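CRISPR-associated endonuclease Cas1 (Thermotoga maritima, PDB 4XTK) probably cuts double-stranded DNA as a metal-dependent endonuclease of the CRISPR adaptive immune system, working as a homodimer that also assembles with Cas2. Local coordinates at residues A132-R137 against R159-S164; I193-S198 against S276-N281; S206-Y209 against D214-I217; T289-H292 against R297-S300. All blocks are in the same frame, centred on the assembly; numbering follows the deposited sequence.

Contact 1 of 4, residues A132-R137 against R159-S164; sequences ADSLTR and REEYYS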
loop_
_atom_site.group_PDB
_atom_site.type_symbol
_atom_site.label_atom_id
_atom_site.label_comp_id
_atom_site.label_asym_id
_atom_site.label_seq_id
_atom_site.Cartn_x
_atom_site.Cartn_y
_atom_site.Cartn_z
ATOM N N ALA E 132 -23.316 13.912 -33.610
ATOM C CA ALA E 132 -22.035 13.959 -32.904
ATOM C C ALA E 132 -20.952 14.760 -33.639
ATOM O O ALA E 132 -19.819 14.852 -33.165
ATOM C CB ALA E 132 -21.544 12.540 -32.630
ATOM N N ASP E 133 -21.295 15.328 -34.793
ATOM C CA ASP E 133 -20.296 15.939 -35.676
ATOM C C ASP E 133 -19.557 17.120 -35.040
ATOM O O ASP E 133 -18.407 17.391 -35.389
ATOM C CB ASP E 133 -20.944 16.385 -36.995
ATOM C CG ASP E 133 -22.034 17.423 -36.797
ATOM O OD1 ASP E 133 -22.503 17.595 -35.653
ATOM O OD2 ASP E 133 -22.430 18.068 -37.791
ATOM N N SER E 134 -20.208 17.812 -34.108
ATOM C CA SER E 134 -19.592 18.956 -33.442
ATOM C C SER E 134 -18.303 18.543 -32.732
ATOM O O SER E 134 -17.362 19.333 -32.620
ATOM C CB SER E 134 -20.563 19.589 -32.445
ATOM O OG SER E 134 -20.995 18.644 -31.487
ATOM N N LEU E 135 -18.266 17.292 -32.282
ATOM C CA LEU E 135 -17.132 16.756 -31.546
ATOM C C LEU E 135 -15.893 16.539 -32.408
ATOM O O LEU E 135 -14.795 16.365 -31.882
ATOM C CB LEU E 135 -17.521 15.437 -30.877
ATOM C CG LEU E 135 -18.453 15.551 -29.671
ATOM C CD1 LEU E 135 -18.735 14.179 -29.061
ATOM C CD2 LEU E 135 -17.852 16.495 -28.639
ATOM N N THR E 136 -16.064 16.553 -33.727
ATOM C CA THR E 136 -14.955 16.264 -34.634
ATOM C C THR E 136 -13.788 17.237 -34.455
ATOM O O THR E 136 -12.626 16.828 -34.482
ATOM C CB THR E 136 -15.409 16.291 -36.097
ATOM O OG1 THR E 136 -16.463 15.343 -36.283
ATOM C CG2 THR E 136 -14.262 15.924 -37.012
ATOM N N ARG E 137 -14.102 18.515 -34.255
ATOM C CA ARG E 137 -13.070 19.543 -34.100
ATOM C C ARG E 137 -12.155 19.242 -32.911
ATOM O O ARG E 137 -10.953 19.513 -32.953
ATOM C CB ARG E 137 -13.704 20.930 -33.935
ATOM C CG ARG E 137 -12.684 22.062 -33.734
ATOM C CD ARG E 137 -13.337 23.334 -33.211
ATOM N NE ARG E 137 -12.923 23.666 -31.851
ATOM C CZ ARG E 137 -13.746 24.119 -30.913
ATOM N NH1 ARG E 137 -15.035 24.284 -31.183
ATOM N NH2 ARG E 137 -13.283 24.394 -29.700
ATOM N N ARG E 159 -16.111 17.499 -23.491
ATOM C CA ARG E 159 -17.121 17.019 -22.562
ATOM C C ARG E 159 -18.262 18.032 -22.437
ATOM O O ARG E 159 -19.441 17.657 -22.464
ATOM C CB ARG E 159 -16.493 16.739 -21.196
ATOM C CG ARG E 159 -17.433 16.111 -20.179
ATOM C CD ARG E 159 -17.592 14.619 -20.397
ATOM N NE ARG E 159 -16.317 13.911 -20.321
ATOM C CZ ARG E 159 -16.154 12.629 -20.636
ATOM N NH1 ARG E 159 -17.188 11.905 -21.047
ATOM N NH2 ARG E 159 -14.953 12.073 -20.544
ATOM N N GLU E 160 -17.909 19.312 -22.323
ATOM C CA GLU E 160 -18.909 20.359 -22.128
ATOM C C GLU E 160 -19.819 20.491 -23.349
ATOM O O GLU E 160 -21.027 20.685 -23.215
ATOM C CB GLU E 160 -18.236 21.693 -21.818
ATOM N N GLU E 161 -19.234 20.373 -24.537
ATOM C CA GLU E 161 -20.008 20.375 -25.774
ATOM C C GLU E 161 -20.891 19.131 -25.851
ATOM O O GLU E 161 -22.049 19.183 -26.280
ATOM C CB GLU E 161 -19.076 20.448 -26.985
ATOM C CG GLU E 161 -19.766 20.250 -28.313
ATOM C CD GLU E 161 -20.807 21.314 -28.582
ATOM O OE1 GLU E 161 -20.646 22.440 -28.065
ATOM O OE2 GLU E 161 -21.787 21.028 -29.305
ATOM N N TYR E 162 -20.321 18.010 -25.432
ATOM C CA TYR E 162 -21.033 16.753 -25.381
ATOM C C TYR E 162 -22.245 16.866 -24.458
ATOM O O TYR E 162 -23.335 16.401 -24.794
ATOM C CB TYR E 162 -20.083 15.650 -24.921
ATOM C CG TYR E 162 -20.751 14.431 -24.345
ATOM C CD1 TYR E 162 -21.169 13.393 -25.162
ATOM C CD2 TYR E 162 -20.947 14.312 -22.976
ATOM C CE1 TYR E 162 -21.777 12.273 -24.632
ATOM C CE2 TYR E 162 -21.554 13.199 -22.438
ATOM C CZ TYR E 162 -21.965 12.183 -23.269
ATOM O OH TYR E 162 -22.561 11.075 -22.734
ATOM N N TYR E 163 -22.050 17.504 -23.308
ATOM C CA TYR E 163 -23.128 17.701 -22.343
ATOM C C TYR E 163 -24.253 18.584 -22.897
ATOM O O TYR E 163 -25.430 18.354 -22.604
ATOM C CB TYR E 163 -22.574 18.299 -21.049
ATOM C CG TYR E 163 -22.041 17.260 -20.091
ATOM C CD1 TYR E 163 -22.723 16.069 -19.887
ATOM C CD2 TYR E 163 -20.850 17.463 -19.397
ATOM C CE1 TYR E 163 -22.244 15.108 -19.013
ATOM C CE2 TYR E 163 -20.363 16.505 -18.518
ATOM C CZ TYR E 163 -21.065 15.330 -18.332
ATOM O OH TYR E 163 -20.598 14.368 -17.466
ATOM N N SER E 164 -23.891 19.578 -23.703
ATOM C CA SER E 164 -24.881 20.424 -24.361
ATOM C C SER E 164 -25.718 19.608 -25.333
ATOM O O SER E 164 -26.910 19.863 -25.494
ATOM C CB SER E 164 -24.215 21.585 -25.101
ATOM O OG SER E 164 -23.666 22.523 -24.190
#
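Leu135 and Tyr162 meet on the closely packed side of this contact, where helix 148-166 comes back against the turn leading into helix 136-144. The CD2 methyl of Leu135 does the touching: it lies 4.4 Å from Tyr162 CB and 4.2 Å from Glu161 CG, and so rests on the stems of two neighbouring side chains. The Tyr162 ring turns off to pack on Met121 and Phe124 of helix 103-127, and its hydroxyl is hydrogen-bonded to Asp244. Both Leu135 and Tyr162 are buried.

The other side is looser and partly open to solvent. Here Glu161 leaves its helix with CG anti to the backbone N (chi1 171°) and then bends at chi2, which carries one carboxylate oxygen round to Ser134; OE2 stands 3.3 Å from Ser134 OG. At the turn itself, Asp133 O receives two donors from one face of its plane, the backbone N of Thr136 and Thr136 OG1, the latter at 3.0 Å.

Two successive helices joined by a short connection thus form a helical hairpin in the alpha-helical part of Cas1. Next to it, Arg159 makes salt bridges to Glu155 and Glu236, both probable manganese ligands, as in related Cas1 proteins, and the hairpin therefore borders the probable metal site of the nuclease.

Contact 2 of 4, residues I193-S198 against S276-N281; sequences ISFGNS and SLFVKN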
loop_
_atom_site.group_PDB
_atom_site.type_symbol
_atom_site.label_atom_id
_atom_site.label_comp_id
_atom_site.label_asym_id
_atom_site.label_seq_id
_atom_site.Cartn_x
_atom_site.Cartn_y
_atom_site.Cartn_z
ATOM N N ILE E 193 -25.106 14.456 -12.033
ATOM C CA ILE E 193 -23.873 14.145 -12.745
ATOM C C ILE E 193 -22.690 14.101 -11.773
ATOM O O ILE E 193 -21.884 13.172 -11.811
ATOM C CB ILE E 193 -23.584 15.165 -13.865
ATOM C CG1 ILE E 193 -24.748 15.212 -14.858
ATOM C CG2 ILE E 193 -22.279 14.826 -14.578
ATOM C CD1 ILE E 193 -25.012 13.898 -15.546
ATOM N N SER E 194 -22.605 15.095 -10.893
ATOM C CA SER E 194 -21.548 15.126 -9.889
ATOM C C SER E 194 -21.608 13.900 -8.998
ATOM O O SER E 194 -20.581 13.278 -8.718
ATOM C CB SER E 194 -21.640 16.386 -9.034
ATOM O OG SER E 194 -21.277 17.528 -9.792
ATOM N N PHE E 195 -22.815 13.548 -8.567
ATOM C CA PHE E 195 -22.989 12.397 -7.695
ATOM C C PHE E 195 -22.602 11.102 -8.408
ATOM O O PHE E 195 -21.855 10.290 -7.862
ATOM C CB PHE E 195 -24.426 12.315 -7.189
ATOM C CG PHE E 195 -24.651 11.200 -6.219
ATOM C CD1 PHE E 195 -24.168 11.286 -4.923
ATOM C CD2 PHE E 195 -25.329 10.053 -6.607
ATOM C CE1 PHE E 195 -24.365 10.246 -4.018
ATOM C CE2 PHE E 195 -25.534 9.013 -5.711
ATOM C CZ PHE E 195 -25.050 9.108 -4.416
ATOM N N GLY E 196 -23.108 10.921 -9.626
ATOM C CA GLY E 196 -22.786 9.757 -10.432
ATOM C C GLY E 196 -21.293 9.638 -10.694
ATOM O O GLY E 196 -20.712 8.554 -10.558
ATOM N N ASN E 197 -20.668 10.753 -11.066
ATOM C CA ASN E 197 -19.231 10.769 -11.309
ATOM C C ASN E 197 -18.438 10.326 -10.094
ATOM O O ASN E 197 -17.517 9.519 -10.212
ATOM C CB ASN E 197 -18.772 12.157 -11.743
ATOM C CG ASN E 197 -19.038 12.412 -13.203
ATOM O OD1 ASN E 197 -19.527 11.533 -13.915
ATOM N ND2 ASN E 197 -18.727 13.615 -13.659
ATOM N N SER E 198 -18.804 10.850 -8.928
ATOM C CA SER E 198 -18.137 10.478 -7.690
ATOM C C SER E 198 -18.225 8.967 -7.463
ATOM O O SER E 198 -17.229 8.335 -7.102
ATOM C CB SER E 198 -18.733 11.233 -6.502
ATOM O OG SER E 198 -19.928 10.619 -6.055
ATOM N N SER E 276 -30.224 6.813 -2.441
ATOM C CA SER E 276 -30.385 5.363 -2.436
ATOM C C SER E 276 -30.878 4.875 -3.793
ATOM O O SER E 276 -30.318 3.930 -4.356
ATOM C CB SER E 276 -31.344 4.914 -1.331
ATOM O OG SER E 276 -32.629 5.474 -1.512
ATOM N N LEU E 277 -31.909 5.528 -4.324
ATOM C CA LEU E 277 -32.427 5.166 -5.638
ATOM C C LEU E 277 -31.329 5.244 -6.698
ATOM O O LEU E 277 -31.216 4.365 -7.554
ATOM C CB LEU E 277 -33.598 6.064 -6.028
ATOM C CG LEU E 277 -34.320 5.667 -7.321
ATOM C CD1 LEU E 277 -35.828 5.696 -7.121
ATOM C CD2 LEU E 277 -33.919 6.564 -8.482
ATOM N N PHE E 278 -30.513 6.290 -6.633
ATOM C CA PHE E 278 -29.450 6.453 -7.606
ATOM C C PHE E 278 -28.387 5.362 -7.449
ATOM O O PHE E 278 -27.916 4.790 -8.434
ATOM C CB PHE E 278 -28.810 7.841 -7.485
ATOM C CG PHE E 278 -27.943 8.200 -8.652
ATOM C CD1 PHE E 278 -26.656 7.712 -8.750
ATOM C CD2 PHE E 278 -28.430 8.995 -9.670
ATOM C CE1 PHE E 278 -25.869 8.021 -9.827
ATOM C CE2 PHE E 278 -27.644 9.311 -10.754
ATOM C CZ PHE E 278 -26.362 8.824 -10.832
ATOM N N VAL E 279 -28.018 5.081 -6.205
ATOM C CA VAL E 279 -26.958 4.124 -5.916
ATOM C C VAL E 279 -27.351 2.707 -6.347
ATOM O O VAL E 279 -26.560 2.002 -6.976
ATOM C CB VAL E 279 -26.589 4.152 -4.415
ATOM C CG1 VAL E 279 -25.783 2.925 -4.027
ATOM C CG2 VAL E 279 -25.822 5.426 -4.090
ATOM N N LYS E 280 -28.577 2.304 -6.025
ATOM C CA LYS E 280 -29.088 1.002 -6.445
ATOM C C LYS E 280 -29.090 0.853 -7.963
ATOM O O LYS E 280 -28.635 -0.158 -8.493
ATOM C CB LYS E 280 -30.503 0.764 -5.903
ATOM C CG LYS E 280 -30.572 0.527 -4.402
ATOM C CD LYS E 280 -32.007 0.317 -3.949
ATOM C CE LYS E 280 -32.092 -0.475 -2.651
ATOM N NZ LYS E 280 -31.765 0.364 -1.464
ATOM N N ASN E 281 -29.614 1.860 -8.656
ATOM C CA ASN E 281 -29.629 1.856 -10.114
ATOM C C ASN E 281 -28.224 1.851 -10.684
ATOM O O ASN E 281 -27.956 1.190 -11.689
ATOM C CB ASN E 281 -30.394 3.065 -10.652
ATOM C CG ASN E 281 -31.886 2.904 -10.534
ATOM O OD1 ASN E 281 -32.530 2.350 -11.422
ATOM N ND2 ASN E 281 -32.448 3.383 -9.433
#
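Phe195 presents the edge of its ring to the face of Phe278 in an offset edge-to-face pair, a worked example of two helices meeting round an aromatic pair. The ring planes stand at 79° and the centroids are 5.3 Å apart. On Phe195 the CD2-CE2 side does the touching, and Phe278 CD1, 3.4 Å from Phe195 CD2, lies in the plane of the Phe195 ring. Both side chains set out toward the opposite helix with CG anti to the backbone N (chi1 -176° for Phe195), and they slide past each other in opposite directions.

The far side of the Phe278 ring reaches the backbone of helix 188-208. Its CE1 comes to 3.6 Å from Gly196 CA, and CZ is almost as near; with no side chain on Gly196, the ring can rest directly on the main chain. Val279 closes the other end of the patch. Its CG2 methyl sits at the edge of the Phe195 ring, 3.8 Å from CZ, and the two side chains cross at about a right angle.

The short helix segments run at 45° to each other, their axes 11.0 Å apart at closest approach. Leu192 and Leu199 of helix 188-208 and Leu246 of helix 230-252 pack on Phe278 as well. No hydrogen bond passes between the two segments, so helix 272-287 is held here by ring-to-ring, methyl-to-ring and ring-to-backbone packing: a nonpolar contact that rests on van der Waals packing and the edge-to-face pair, with no polar bond across it to set the geometry.

Contact 3 of 4, residues S206-Y209 against D214-I217; sequences SLIY and DPRI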
loop_
_atom_site.group_PDB
_atom_site.type_symbol
_atom_site.label_atom_id
_atom_site.label_comp_id
_atom_site.label_asym_id
_atom_site.label_seq_id
_atom_site.Cartn_x
_atom_site.Cartn_y
_atom_site.Cartn_z
ATOM N N SER E 206 -11.503 1.308 -6.533
ATOM C CA SER E 206 -11.484 0.028 -5.845
ATOM C C SER E 206 -10.999 -1.067 -6.795
ATOM O O SER E 206 -10.336 -2.013 -6.373
ATOM C CB SER E 206 -12.866 -0.317 -5.266
ATOM O OG SER E 206 -13.814 -0.573 -6.284
ATOM N N LEU E 207 -11.315 -0.927 -8.079
ATOM C CA LEU E 207 -10.882 -1.913 -9.061
ATOM C C LEU E 207 -9.376 -1.823 -9.322
ATOM O O LEU E 207 -8.725 -2.838 -9.577
ATOM C CB LEU E 207 -11.667 -1.756 -10.368
ATOM C CG LEU E 207 -13.131 -2.212 -10.283
ATOM C CD1 LEU E 207 -13.832 -2.074 -11.623
ATOM C CD2 LEU E 207 -13.260 -3.648 -9.748
ATOM N N ILE E 208 -8.826 -0.613 -9.249
ATOM C CA ILE E 208 -7.391 -0.426 -9.405
ATOM C C ILE E 208 -6.650 -1.121 -8.256
ATOM O O ILE E 208 -5.621 -1.765 -8.461
ATOM C CB ILE E 208 -7.009 1.071 -9.461
ATOM C CG1 ILE E 208 -7.524 1.714 -10.758
ATOM C CG2 ILE E 208 -5.494 1.246 -9.379
ATOM C CD1 ILE E 208 -7.301 3.235 -10.828
ATOM N N TYR E 209 -7.197 -1.014 -7.049
ATOM C CA TYR E 209 -6.623 -1.686 -5.888
ATOM C C TYR E 209 -6.628 -3.203 -6.049
ATOM O O TYR E 209 -5.949 -3.912 -5.311
ATOM C CB TYR E 209 -7.381 -1.311 -4.613
ATOM C CG TYR E 209 -6.974 0.006 -3.980
ATOM C CD1 TYR E 209 -5.637 0.337 -3.810
ATOM C CD2 TYR E 209 -7.939 0.912 -3.532
ATOM C CE1 TYR E 209 -5.269 1.527 -3.224
ATOM C CE2 TYR E 209 -7.582 2.109 -2.942
ATOM C CZ TYR E 209 -6.247 2.413 -2.789
ATOM O OH TYR E 209 -5.891 3.606 -2.201
ATOM N N ASP E 214 -0.775 1.437 -9.344
ATOM C CA ASP E 214 -0.963 2.391 -8.258
ATOM C C ASP E 214 -1.815 3.562 -8.739
ATOM O O ASP E 214 -1.500 4.204 -9.749
ATOM C CB ASP E 214 0.371 2.896 -7.716
ATOM C CG ASP E 214 0.207 3.710 -6.442
ATOM O OD1 ASP E 214 -0.249 4.869 -6.529
ATOM O OD2 ASP E 214 0.528 3.192 -5.352
ATOM N N PRO E 215 -2.905 3.837 -8.010
ATOM C CA PRO E 215 -3.912 4.865 -8.306
ATOM C C PRO E 215 -3.408 6.300 -8.139
ATOM O O PRO E 215 -4.061 7.223 -8.626
ATOM C CB PRO E 215 -5.014 4.563 -7.291
ATOM C CG PRO E 215 -4.289 3.979 -6.138
ATOM C CD PRO E 215 -3.173 3.166 -6.727
ATOM N N ARG E 216 -2.276 6.487 -7.464
ATOM C CA ARG E 216 -1.791 7.836 -7.167
ATOM C C ARG E 216 -1.053 8.496 -8.326
ATOM O O ARG E 216 -0.786 9.690 -8.285
ATOM C CB ARG E 216 -0.897 7.815 -5.932
ATOM C CG ARG E 216 -1.696 7.572 -4.676
ATOM C CD ARG E 216 -0.827 7.214 -3.503
ATOM N NE ARG E 216 -0.117 5.960 -3.704
ATOM C CZ ARG E 216 0.501 5.309 -2.726
ATOM N NH1 ARG E 216 0.468 5.796 -1.491
ATOM N NH2 ARG E 216 1.141 4.175 -2.974
ATOM N N ILE E 217 -0.742 7.730 -9.363
ATOM C CA ILE E 217 -0.125 8.311 -10.544
ATOM C C ILE E 217 -1.050 8.221 -11.748
ATOM O O ILE E 217 -1.335 7.133 -12.225
ATOM C CB ILE E 217 1.221 7.627 -10.883
ATOM C CG1 ILE E 217 2.213 7.805 -9.734
ATOM C CG2 ILE E 217 1.794 8.184 -12.164
ATOM C CD1 ILE E 217 3.531 7.111 -9.961
#
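Ile208 and Pro215 are the point of closest backbone approach, with their CA atoms 6.4 Å apart where the C-terminal part of helix 188-208 faces a type I beta turn running from Asp214 to Ile217. The chain doubles back between them through a few loop residues, and no hydrogen bond joins the two segments.

Pro215, the second residue of the turn, points toward the helix and meets two side chains. On Ile208 the CG2 branch does the work: chi1 of -69° sets CG1 beside the backbone N, which puts CG2 anti to that N and facing the proline, 3.9 Å from Pro215 CB. Tyr209 brings its ring to the tip of the proline, CE1 to CG 3.9 Å, the side chains crossing at about a right angle.

Within the turn, Asp214 OD1 accepts the backbone N of Arg216, which makes an Asx turn, and the same oxygen takes Arg216 NE at 3.0 Å through its syn lone pair. Arg216 NH2 reaches OD2 at 2.6 Å, so the guanidinium grips the carboxylate side-on with two nitrogens. Arg216 NH2 also forms a salt bridge with Asp214 of the second subunit.

The chemistry is thus divided: the proline ring carbons pack the turn against Ile208 and Tyr209, while buried opposite charges, probably stabilising each other, brace the turn from within and extend the ion pairing across the dimer interface.

Contact 4 of 4, residues T289-H292 against R297-S300; sequences TVFH and RYVS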
loop_
_atom_site.group_PDB
_atom_site.type_symbol
_atom_site.label_atom_id
_atom_site.label_comp_id
_atom_site.label_asym_id
_atom_site.label_seq_id
_atom_site.Cartn_x
_atom_site.Cartn_y
_atom_site.Cartn_z
ATOM N N THR E 289 -24.866 -5.714 -19.030
ATOM C CA THR E 289 -23.946 -6.190 -20.057
ATOM C C THR E 289 -24.147 -5.494 -21.396
ATOM O O THR E 289 -25.277 -5.236 -21.815
ATOM C CB THR E 289 -24.087 -7.704 -20.277
ATOM O OG1 THR E 289 -25.425 -8.003 -20.704
ATOM C CG2 THR E 289 -23.774 -8.468 -18.993
ATOM N N VAL E 290 -23.034 -5.197 -22.063
ATOM C CA VAL E 290 -23.063 -4.623 -23.403
ATOM C C VAL E 290 -22.216 -5.471 -24.347
ATOM O O VAL E 290 -21.332 -6.207 -23.902
ATOM C CB VAL E 290 -22.554 -3.169 -23.413
ATOM C CG1 VAL E 290 -21.032 -3.131 -23.255
ATOM C CG2 VAL E 290 -23.006 -2.453 -24.687
ATOM N N PHE E 291 -22.498 -5.377 -25.646
ATOM C CA PHE E 291 -21.758 -6.136 -26.653
ATOM C C PHE E 291 -20.406 -5.516 -26.946
ATOM O O PHE E 291 -20.308 -4.339 -27.293
ATOM C CB PHE E 291 -22.549 -6.247 -27.957
ATOM C CG PHE E 291 -22.019 -7.298 -28.900
ATOM C CD1 PHE E 291 -22.199 -8.647 -28.625
ATOM C CD2 PHE E 291 -21.353 -6.940 -30.061
ATOM C CE1 PHE E 291 -21.718 -9.620 -29.485
ATOM C CE2 PHE E 291 -20.871 -7.910 -30.928
ATOM C CZ PHE E 291 -21.054 -9.253 -30.640
ATOM N N HIS E 292 -19.366 -6.327 -26.805
ATOM C CA HIS E 292 -18.026 -5.913 -27.171
ATOM C C HIS E 292 -17.593 -6.720 -28.391
ATOM O O HIS E 292 -17.388 -7.938 -28.314
ATOM C CB HIS E 292 -17.061 -6.104 -26.003
ATOM C CG HIS E 292 -15.981 -5.071 -25.945
ATOM N ND1 HIS E 292 -16.246 -3.719 -25.913
ATOM C CD2 HIS E 292 -14.631 -5.191 -25.917
ATOM C CE1 HIS E 292 -15.108 -3.050 -25.866
ATOM N NE2 HIS E 292 -14.113 -3.921 -25.867
ATOM N N ARG E 297 -18.451 -10.827 -27.623
ATOM C CA ARG E 297 -19.273 -11.299 -26.506
ATOM C C ARG E 297 -19.919 -10.161 -25.730
ATOM O O ARG E 297 -19.751 -8.984 -26.051
ATOM C CB ARG E 297 -18.454 -12.137 -25.519
ATOM C CG ARG E 297 -17.534 -13.161 -26.127
ATOM C CD ARG E 297 -16.169 -13.081 -25.480
ATOM N NE ARG E 297 -15.308 -14.178 -25.903
ATOM C CZ ARG E 297 -14.837 -15.109 -25.081
ATOM N NH1 ARG E 297 -15.142 -15.069 -23.791
ATOM N NH2 ARG E 297 -14.059 -16.080 -25.544
ATOM N N TYR E 298 -20.646 -10.537 -24.683
ATOM C CA TYR E 298 -21.234 -9.574 -23.768
ATOM C C TYR E 298 -20.493 -9.587 -22.443
ATOM O O TYR E 298 -20.247 -10.642 -21.858
ATOM C CB TYR E 298 -22.718 -9.864 -23.558
ATOM C CG TYR E 298 -23.541 -9.588 -24.790
ATOM C CD1 TYR E 298 -23.933 -8.297 -25.102
ATOM C CD2 TYR E 298 -23.910 -10.612 -25.650
ATOM C CE1 TYR E 298 -24.675 -8.029 -26.231
ATOM C CE2 TYR E 298 -24.656 -10.354 -26.782
ATOM C CZ TYR E 298 -25.037 -9.061 -27.065
ATOM O OH TYR E 298 -25.775 -8.791 -28.189
ATOM N N VAL E 299 -20.122 -8.400 -21.986
ATOM C CA VAL E 299 -19.423 -8.254 -20.723
ATOM C C VAL E 299 -20.121 -7.185 -19.890
ATOM O O VAL E 299 -20.782 -6.293 -20.429
ATOM C CB VAL E 299 -17.936 -7.885 -20.938
ATOM C CG1 VAL E 299 -17.197 -9.040 -21.584
ATOM C CG2 VAL E 299 -17.810 -6.628 -21.796
ATOM N N SER E 300 -19.994 -7.295 -18.573
ATOM C CA SER E 300 -20.533 -6.285 -17.676
ATOM C C SER E 300 -19.666 -5.040 -17.758
ATOM O O SER E 300 -18.514 -5.107 -18.187
ATOM C CB SER E 300 -20.588 -6.802 -16.239
ATOM O OG SER E 300 -19.284 -7.073 -15.749
#
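Val290 and Val299 form the hydrogen-bonded pair at the heart of a two-stranded antiparallel hairpin, each backbone N serving the other's carbonyl. Val290 N gives to Val299 O at 3.0 Å, and Val299 N returns a bond to Val290 O at 3.2 Å. The second such pair is His292 with Arg297. Its bond from His292 N to Arg297 O is short, 2.8 Å, and straight, with an angle of 171° at the hydrogen and the donor nearly in line with the carbonyl. Arg297 N completes the pair by giving to His292 O.

Three of these carbonyls carry a further, weaker load from CA-H groups. Val299 O is approached by Thr289 CA at 3.2 Å, while Val290 O is met by Tyr298 CA and Arg297 O by Phe291 CA. At the far end Ser300 OG caps Ser303 N, satisfying a donor at the start of helix 301-316.

The side chains of Phe291 and Tyr298 lie on the exposed face. Phe291 turns its edge to the face of Tyr298, the planes at 62°, with CD1 over one face of the Tyr298 ring, toward its rim. Tyr298 CG is anti to its carbonyl carbon (chi1 -69°), and this swings the ring over the neighbouring strand. Val290, Val299 and His292 lie on the other face.

Main-chain bonds thus saturate the inner edges of both strands, so the hairpin's register rests on the backbone, and the side chains add an exposed aromatic pair on one face and, on the other, packing of Val290, Val299 and His292 on Leu304 of helix 301-316.

Following the chain from the N terminus, contact 1 closes first, joining the turn that leads into helix 136-144 to helix 148-166 over a short, mostly helical excursion. Helix 188-208 then opens contact 2, whose long loop of 77 residues returns only at helix 272-287. Contact 3 falls within that loop, a short closure at the C-terminal end of the same helix 188-208. Contact 4, a hairpin between strands 289-292 and 297-300, comes last, directly after helix 272-287. Thus contact 3 is enclosed by contact 2, the others stand in series, and none cross. Contacts 1 and 2 touch through Tyr163 and Ile193, whereas contacts 3 and 4 stay about 8 Å apart at their nearest atoms.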